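Local coordinates for protein putative NADH dehydrogenase/NAD(P)H nitroreductase (Parabacteroides distasonis, PDB 3M5K) that probably works as a flavin-dependent oxidoreductase of the nitroreductase family, binding flavin mononucleotide as its cofactor, at residues T119-Y122 / R127-I130; K59-M64 / R72-T77. One frame throughout, in Å; residues are numbered along the deposited sequence. Where two conformers were deposited one is given.

Contact 1. Residues T119-Y122 / R127-I130; sequences TAVY and RIEI. With FMN (flavin mononucleotide), chain C.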
ATOM      1  N   THR A 119      -7.906  -2.323   9.880  1.00 17.41           N
ATOM      2  CA  THR A 119      -9.371  -2.246  10.023  1.00 19.44           C
ATOM      3  C   THR A 119      -9.847  -0.957   9.383  1.00 18.65           C
ATOM      4  O   THR A 119      -9.324   0.123   9.665  1.00 20.28           O
ATOM      5  CB  THR A 119      -9.891  -2.420  11.482  1.00 18.50           C
ATOM      6  OG1 THR A 119      -9.661  -1.244  12.270  1.00 21.40           O
ATOM      7  CG2 THR A 119      -9.208  -3.675  12.144  1.00 17.80           C
ATOM      8  N   ALA A 120     -10.844  -1.078   8.526  1.00 20.32           N
ATOM      9  CA  ALA A 120     -11.268   0.052   7.704  1.00 21.79           C
ATOM     10  C   ALA A 120     -11.978   1.124   8.511  1.00 19.91           C
ATOM     11  O   ALA A 120     -12.735   0.808   9.432  1.00 20.73           O
ATOM     12  CB  ALA A 120     -12.183  -0.418   6.564  1.00 23.24           C
ATOM     13  N   VAL A 121     -11.749   2.389   8.151  1.00 19.28           N
ATOM     14  CA  VAL A 121     -12.569   3.495   8.629  1.00 18.44           C
ATOM     15  C   VAL A 121     -13.253   4.139   7.411  1.00 19.04           C
ATOM     16  O   VAL A 121     -14.391   3.804   7.065  1.00 17.46           O
ATOM     17  CB  VAL A 121     -11.748   4.458   9.531  1.00 18.82           C
ATOM     18  CG1 VAL A 121     -12.600   5.612  10.004  1.00 15.08           C
ATOM     19  CG2 VAL A 121     -11.141   3.688  10.719  1.00 18.34           C
ATOM     20  N   TYR A 122     -12.519   4.976   6.682  1.00 19.15           N
ATOM     21  CA  TYR A 122     -12.890   5.361   5.344  1.00 19.38           C
ATOM     22  C   TYR A 122     -13.102   4.086   4.495  1.00 16.78           C
ATOM     23  O   TYR A 122     -12.336   3.110   4.644  1.00 19.61           O
ATOM     24  CB  TYR A 122     -11.759   6.235   4.726  1.00 18.74           C
ATOM     25  CG  TYR A 122     -11.952   6.603   3.265  1.00 17.26           C
ATOM     26  CD1 TYR A 122     -12.536   7.814   2.904  1.00 17.81           C
ATOM     27  CD2 TYR A 122     -11.489   5.768   2.244  1.00 18.04           C
ATOM     28  CE1 TYR A 122     -12.678   8.182   1.558  1.00 17.89           C
ATOM     29  CE2 TYR A 122     -11.619   6.117   0.935  1.00 18.60           C
ATOM     30  CZ  TYR A 122     -12.218   7.318   0.582  1.00 18.90           C
ATOM     31  OH  TYR A 122     -12.359   7.642  -0.753  1.00 21.29           O
ATOM     32  N   ARG A 127     -18.102   4.767  10.654  1.00 16.59           N
ATOM     33  CA  ARG A 127     -16.792   4.503  11.225  1.00 16.50           C
ATOM     34  C   ARG A 127     -15.987   5.792  11.301  1.00 15.68           C
ATOM     35  O   ARG A 127     -15.312   6.038  12.306  1.00 15.54           O
ATOM     36  CB  ARG A 127     -16.058   3.434  10.432  1.00 17.69           C
ATOM     37  CG  ARG A 127     -16.854   2.154  10.208  1.00 19.39           C
ATOM     38  CD  ARG A 127     -15.924   1.016   9.737  1.00 21.65           C
ATOM     39  NE  ARG A 127     -16.684  -0.023   9.046  1.00 28.89           N
ATOM     40  CZ  ARG A 127     -16.170  -1.111   8.460  1.00 29.99           C
ATOM     41  NH1 ARG A 127     -14.863  -1.348   8.477  1.00 28.05           N
ATOM     42  NH2 ARG A 127     -16.986  -1.978   7.847  1.00 32.95           N
ATOM     43  N   ILE A 128     -16.063   6.617  10.251  1.00 15.03           N
ATOM     44  CA  ILE A 128     -15.381   7.892  10.239  1.00 15.78           C
ATOM     45  C   ILE A 128     -15.857   8.752  11.425  1.00 16.32           C
ATOM     46  O   ILE A 128     -15.045   9.407  12.106  1.00 17.14           O
ATOM     47  CB  ILE A 128     -15.585   8.658   8.878  1.00 15.29           C
ATOM     48  CG1 ILE A 128     -14.928   7.884   7.687  1.00 15.37           C
ATOM     49  CG2 ILE A 128     -15.078  10.133   8.976  1.00 17.05           C
ATOM     50  CD1 ILE A 128     -15.507   8.309   6.292  1.00 14.70           C
ATOM     51  N   GLU A 129     -17.186   8.807  11.633  1.00 17.62           N
ATOM     52  CA  GLU A 129     -17.736   9.621  12.733  1.00 16.03           C
ATOM     53  C   GLU A 129     -17.117   9.325  14.087  1.00 15.61           C
ATOM     54  O   GLU A 129     -16.660  10.239  14.774  1.00 16.43           O
ATOM     55  CB  GLU A 129     -19.249   9.474  12.805  1.00 16.21           C
ATOM     56  CG  GLU A 129     -19.946  10.443  13.733  1.00 15.27           C
ATOM     57  CD  GLU A 129     -19.785  10.137  15.195  1.00 16.54           C
ATOM     58  OE1 GLU A 129     -19.823   8.953  15.591  1.00 18.39           O
ATOM     59  OE2 GLU A 129     -19.641  11.117  15.954  1.00 20.42           O
ATOM     60  N   ILE A 130     -17.010   8.049  14.450  1.00 16.39           N
ATOM     61  CA  ILE A 130     -16.561   7.706  15.784  1.00 16.68           C
ATOM     62  C   ILE A 130     -15.072   7.913  15.952  1.00 16.63           C
ATOM     63  O   ILE A 130     -14.617   8.381  16.992  1.00 15.89           O
ATOM     64  CB  ILE A 130     -17.048   6.285  16.209  1.00 16.88           C
ATOM     65  CG1 ILE A 130     -16.778   6.060  17.710  1.00 18.81           C
ATOM     66  CG2 ILE A 130     -16.439   5.134  15.321  1.00 17.50           C
ATOM     67  CD1 ILE A 130     -17.451   4.825  18.235  1.00 22.73           C
TER
HETATM   68  N1  FMN C 301     -10.046  -6.762   9.018  1.00 25.41           N
HETATM   69  C2  FMN C 301     -10.890  -6.592  10.108  1.00 30.87           C
HETATM   70  O2  FMN C 301     -10.880  -7.383  11.059  1.00 28.20           O
HETATM   71  N3  FMN C 301     -11.753  -5.520  10.147  1.00 26.46           N
HETATM   72  C4  FMN C 301     -11.860  -4.604   9.124  1.00 25.53           C
HETATM   73  O4  FMN C 301     -12.651  -3.683   9.255  1.00 20.82           O
HETATM   74  C4A FMN C 301     -11.029  -4.763   8.001  1.00 25.23           C
HETATM   75  N5  FMN C 301     -11.109  -3.885   6.914  1.00 25.47           N
HETATM   76  C5A FMN C 301     -10.128  -3.964   5.930  1.00 22.51           C
HETATM   77  C6  FMN C 301     -10.089  -2.965   4.961  1.00 22.33           C
HETATM   78  C7  FMN C 301      -9.105  -2.942   3.968  1.00 24.39           C
HETATM   79  C7M FMN C 301      -9.192  -1.759   2.991  1.00 23.99           C
HETATM   80  C8  FMN C 301      -8.098  -3.969   3.947  1.00 24.24           C
HETATM   81  C8M FMN C 301      -6.971  -4.051   2.932  1.00 19.34           C
HETATM   82  C9  FMN C 301      -8.148  -4.966   4.905  1.00 19.74           C
HETATM   83  C9A FMN C 301      -9.164  -4.991   5.924  1.00 23.02           C
HETATM   84  N10 FMN C 301      -9.251  -6.021   6.904  1.00 24.86           N
HETATM   85  C10 FMN C 301     -10.118  -5.856   7.973  1.00 23.77           C
HETATM   86  C1' FMN C 301      -8.333  -7.217   6.934  1.00 25.22           C
HETATM   87  C2' FMN C 301      -8.813  -8.242   5.896  1.00 29.21           C
HETATM   88  O2' FMN C 301      -9.896  -9.009   6.408  1.00 26.94           O
HETATM   89  C3' FMN C 301      -7.662  -9.176   5.481  1.00 26.50           C
HETATM   90  O3' FMN C 301      -6.595  -8.450   4.891  1.00 26.03           O
HETATM   91  C4' FMN C 301      -8.122 -10.317   4.580  1.00 28.00           C
HETATM   92  O4' FMN C 301      -9.038 -11.190   5.262  1.00 25.99           O
HETATM   93  C5' FMN C 301      -6.913 -11.097   4.063  1.00 26.40           C
HETATM   94  O5' FMN C 301      -6.214 -11.711   5.133  1.00 22.89           O
HETATM   95  P   FMN C 301      -4.660 -11.430   5.457  1.00 25.19           P
HETATM   96  O1P FMN C 301      -3.867 -11.840   4.223  1.00 24.32           O
HETATM   97  O2P FMN C 301      -4.438  -9.965   5.846  1.00 24.44           O
HETATM   98  O3P FMN C 301      -4.322 -12.275   6.652  1.00 27.17           O
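Arg127 reaches back from helix 125-135 along the end of strand 115-120, and its side chain carries most of the contact with Ala120 and Val121. At its root, CB rests 3.8 Å from Val121 O. The chain then runs extended from CG to NE, which carries the guanidinium from the helix to the flavin and brings CD within 3.2 Å of Ala120 O. Beyond it, NH1 donates to that same oxygen, Ala120 O, at 3.2 Å, with the Ala120 methyl CB against the same nitrogen at 3.4 Å. The bond is nearly straight at the hydrogen (166°); the carbonyl lies at the edge of the guanidinium, close to its plane, whereas the donor stands above the carbonyl plane. NH1 also sends a weak, bent bond (121°) to FMN O4, 3.3 Å away. Ala120 N gives O4 of the flavin a second, better-aligned donor, likewise at 3.3 Å, so strand and helix both address one carbonyl of the ring. The other amino group, NH2, is hydrogen-bonded to an unidentified ligand, while Tyr124 makes a cation-pi contact with the arginine. Closer to the helix backbone, Val121 turns CG1 anti to its own N (chi1 179°), which lays this methyl 3.6 Å from Ile128 CA and against Arg127 O. An alanine in place of Arg127 removes NH1, and Ala120 O would probably lack this partner while FMN O4 kept only the Ala120 N bond of the two described. A strand end whose backbone N-H meets the pyrimidine side of the flavin, with an arginine from the following helix beside it, belongs to the FMN site of this nitroreductase-like fold.

Contact 2. Residues K59-M64 / R72-T77; sequences KALDTM and RMLKET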
ATOM      1  N   LYS A  59      -9.641   4.393  27.498  1.00 24.36           N
ATOM      2  CA  LYS A  59     -10.999   4.837  27.247  1.00 25.67           C
ATOM      3  C   LYS A  59     -11.253   5.014  25.728  1.00 25.88           C
ATOM      4  O   LYS A  59     -12.280   4.570  25.214  1.00 25.72           O
ATOM      5  CB  LYS A  59     -11.300   6.112  28.048  1.00 28.54           C
ATOM      6  CG  LYS A  59     -12.712   6.589  27.941  1.00 32.02           C
ATOM      7  CD  LYS A  59     -13.660   5.736  28.763  1.00 36.92           C
ATOM      8  CE  LYS A  59     -15.101   6.228  28.599  1.00 37.14           C
ATOM      9  NZ  LYS A  59     -16.099   5.240  29.073  1.00 37.35           N
ATOM     10  N   ALA A  60     -10.319   5.660  25.017  1.00 26.01           N
ATOM     11  CA  ALA A  60     -10.507   5.881  23.569  1.00 24.67           C
ATOM     12  C   ALA A  60     -10.525   4.547  22.816  1.00 19.68           C
ATOM     13  O   ALA A  60     -11.347   4.329  21.914  1.00 22.58           O
ATOM     14  CB  ALA A  60      -9.408   6.843  23.000  1.00 25.10           C
ATOM     15  N   LEU A  61      -9.625   3.649  23.187  1.00 20.70           N
ATOM     16  CA  LEU A  61      -9.522   2.347  22.520  1.00 20.15           C
ATOM     17  C   LEU A  61     -10.800   1.542  22.718  1.00 23.40           C
ATOM     18  O   LEU A  61     -11.372   0.973  21.760  1.00 21.55           O
ATOM     19  CB  LEU A  61      -8.315   1.554  23.000  1.00 22.09           C
ATOM     20  CG  LEU A  61      -6.900   1.980  22.578  1.00 19.93           C
ATOM     21  CD1 LEU A  61      -5.823   1.240  23.406  1.00 22.44           C
ATOM     22  CD2 LEU A  61      -6.706   1.822  21.036  1.00 23.19           C
ATOM     23  N   ASP A  62     -11.272   1.530  23.958  1.00 23.71           N
ATOM     24  CA  ASP A  62     -12.520   0.823  24.281  1.00 23.77           C
ATOM     25  C   ASP A  62     -13.764   1.445  23.625  1.00 23.50           C
ATOM     26  O   ASP A  62     -14.621   0.722  23.199  1.00 23.04           O
ATOM     27  CB  ASP A  62     -12.727   0.794  25.795  1.00 25.34           C
ATOM     28  CG  ASP A  62     -11.740  -0.099  26.522  1.00 26.21           C
ATOM     29  OD1 ASP A  62     -11.043  -0.906  25.902  1.00 28.96           O
ATOM     30  OD2 ASP A  62     -11.675   0.037  27.771  1.00 30.23           O
ATOM     31  N   THR A  63     -13.841   2.781  23.551  1.00 22.99           N
ATOM     32  CA  THR A  63     -14.977   3.465  22.963  1.00 24.16           C
ATOM     33  C   THR A  63     -15.019   3.178  21.450  1.00 24.61           C
ATOM     34  O   THR A  63     -16.067   2.867  20.894  1.00 23.85           O
ATOM     35  CB  THR A  63     -14.969   4.976  23.270  1.00 26.89           C
ATOM     36  OG1 THR A  63     -15.009   5.175  24.685  1.00 25.02           O
ATOM     37  CG2 THR A  63     -16.164   5.713  22.569  1.00 23.76           C
HETATM   38  N   MSE A  64     -13.864   3.254  20.792  1.00 22.22           N
HETATM   39  CA  MSE A  64     -13.785   2.856  19.385  1.00 23.07           C
HETATM   40  C   MSE A  64     -14.165   1.395  19.140  1.00 22.77           C
HETATM   41  O   MSE A  64     -14.978   1.116  18.265  1.00 22.91           O
HETATM   42  CB  MSE A  64     -12.404   3.206  18.822  1.00 21.28           C
HETATM   43  CG  MSE A  64     -12.233   4.732  18.692  1.00 22.89           C
HETATM   44 SE   MSE A  64     -10.542   5.111  17.677  0.75 25.17          SE
HETATM   45  CE  MSE A  64      -9.359   4.490  19.006  1.00 19.55           C
ATOM     46  N   ARG A  72     -13.471  -4.972  17.006  1.00 28.85           N
ATOM     47  CA  ARG A  72     -13.733  -5.217  18.434  1.00 30.03           C
ATOM     48  C   ARG A  72     -12.455  -5.567  19.207  1.00 27.97           C
ATOM     49  O   ARG A  72     -12.406  -5.407  20.436  1.00 27.95           O
ATOM     50  CB  ARG A  72     -14.784  -6.334  18.639  1.00 31.11           C
ATOM     51  CG  ARG A  72     -16.109  -6.133  17.965  1.00 34.79           C
ATOM     52  CD  ARG A  72     -16.886  -4.953  18.477  1.00 38.71           C
ATOM     53  NE  ARG A  72     -18.263  -5.035  17.991  1.00 42.19           N
ATOM     54  CZ  ARG A  72     -19.098  -4.006  17.832  1.00 43.91           C
ATOM     55  NH1 ARG A  72     -18.726  -2.763  18.091  1.00 40.54           N
ATOM     56  NH2 ARG A  72     -20.328  -4.225  17.372  1.00 46.12           N
HETATM   57  N   MSE A  73     -11.436  -6.024  18.478  0.50 27.80           N
HETATM   58  CA  MSE A  73     -10.126  -6.373  19.050  0.50 27.05           C
HETATM   59  C   MSE A  73      -9.379  -5.190  19.676  0.50 26.41           C
HETATM   60  O   MSE A  73      -8.431  -5.387  20.448  0.50 27.06           O
HETATM   61  CB  MSE A  73      -9.246  -7.086  18.004  0.50 27.17           C
HETATM   62  CG  MSE A  73      -8.464  -6.185  17.039  0.50 25.08           C
HETATM   63 SE   MSE A  73      -9.651  -5.304  15.800  0.37 19.31          SE
HETATM   64  CE  MSE A  73      -9.982  -6.829  14.634  0.50 20.98           C
ATOM     65  N   LEU A  74      -9.816  -3.969  19.373  1.00 25.63           N
ATOM     66  CA  LEU A  74      -9.262  -2.767  20.013  1.00 26.55           C
ATOM     67  C   LEU A  74      -9.365  -2.847  21.553  1.00 28.44           C
ATOM     68  O   LEU A  74      -8.565  -2.256  22.265  1.00 26.09           O
ATOM     69  CB  LEU A  74      -9.948  -1.491  19.513  1.00 25.57           C
ATOM     70  CG  LEU A  74      -9.512  -1.056  18.113  1.00 24.46           C
ATOM     71  CD1 LEU A  74     -10.443   0.035  17.565  1.00 21.11           C
ATOM     72  CD2 LEU A  74      -8.052  -0.601  18.129  1.00 23.69           C
ATOM     73  N   LYS A  75     -10.366  -3.577  22.046  1.00 31.34           N
ATOM     74  CA  LYS A  75     -10.529  -3.784  23.500  1.00 33.92           C
ATOM     75  C   LYS A  75      -9.426  -4.650  24.084  1.00 33.91           C
ATOM     76  O   LYS A  75      -9.177  -4.597  25.295  1.00 31.66           O
ATOM     77  CB  LYS A  75     -11.887  -4.422  23.797  1.00 33.90           C
ATOM     78  CG  LYS A  75     -12.650  -3.651  24.825  1.00 40.91           C
ATOM     79  CD  LYS A  75     -14.102  -4.061  24.908  1.00 41.17           C
ATOM     80  CE  LYS A  75     -14.989  -2.844  25.180  1.00 43.82           C
ATOM     81  NZ  LYS A  75     -16.402  -3.288  25.304  1.00 46.10           N
ATOM     82  N   GLU A  76      -8.771  -5.432  23.221  1.00 31.98           N
ATOM     83  CA  GLU A  76      -7.779  -6.418  23.612  1.00 33.95           C
ATOM     84  C   GLU A  76      -6.342  -6.065  23.223  1.00 32.62           C
ATOM     85  O   GLU A  76      -5.486  -6.940  23.181  1.00 34.00           O
ATOM     86  CB  GLU A  76      -8.139  -7.785  23.009  1.00 36.44           C
ATOM     87  CG  GLU A  76      -9.603  -8.199  23.218  1.00 43.49           C
ATOM     88  CD  GLU A  76     -10.023  -8.212  24.692  1.00 49.99           C
ATOM     89  OE1 GLU A  76      -9.147  -8.387  25.583  1.00 54.81           O
ATOM     90  OE2 GLU A  76     -11.243  -8.043  24.965  1.00 58.26           O
ATOM     91  N   THR A  77      -6.074  -4.787  22.956  1.00 31.25           N
ATOM     92  CA  THR A  77      -4.708  -4.339  22.750  1.00 27.64           C
ATOM     93  C   THR A  77      -4.436  -3.100  23.563  1.00 26.67           C
ATOM     94  O   THR A  77      -5.364  -2.408  23.949  1.00 26.19           O
ATOM     95  CB  THR A  77      -4.432  -4.039  21.239  1.00 31.61           C
ATOM     96  OG1 THR A  77      -3.072  -3.608  21.087  1.00 27.36           O
ATOM     97  CG2 THR A  77      -5.417  -2.984  20.675  1.00 26.64           C
TER
HETATM   98  O   HOH W   1     -10.376  -3.283  27.416  1.00 39.93           O
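Asp62 OD1 is held by two partners, a water that donates to it and Arg58 NH2, which makes a salt bridge with it while Arg58 NH1 donates to Thr77 O. The aliphatic CG of Lys75 merely lies against Asp62 OD1, at 3.4 Å. The water sits 2.9 Å from OD1 of Asp62 and gives its other hydrogen to Lys75 O, thereby bridging the helix and the 3-10 turn. Asp62 and Lys75 cross at about a right angle, and they do not pair by charge: NZ of Lys75 stays 5.9 Å from Asp62 OD1 and forms its salt bridge with Glu66 instead.

The apolar half is built on Leu74, whose side chain points at the helix and lies across that of Leu61, again nearly at right angles. CD2 of Leu74 meets CD2 of Leu61 at 4.0 Å, and its other methyl, CD1, lies 3.9 Å from CB of Met64, present as selenomethionine. With CG set beside the backbone N (chi1 -76°), Leu74 splays its two methyls over successive turns of the helix. Its CB meanwhile lies 3.6 Å from Leu61 O. Leu61 CD1 lies 3.7 Å from Thr77 O, past the end of the 3-10 turn.

Helix 58-67 and the turn before strand 79-86 thus pack together at one side of the sheet: Leu61 and Met64 rest on Val55 of strand 50-55, Leu74 on Val146 and Pro148 of strand 141-150, and Met64 on Val131 of helix 125-135.

From the N terminus, contact 2 comes first: residues 59-64 and 72-77 bring the loop that follows helix 58-67 back against that helix, before strand 79-86. The chain then runs through that strand, helix 94-111 and strand 115-120 before contact 1 closes a tighter connection, from the strand end to helix 125-135. The two loops follow in series, neither enclosing the other, yet they meet in space: Ile130 CD1 of contact 1 packs on Thr63 O of contact 2 at 3.6 Å. The loop spanned by contact 2 carries Phe70, whose carbonyl oxygen binds FMN and whose side chain touches Arg127, so both closures border the flavin.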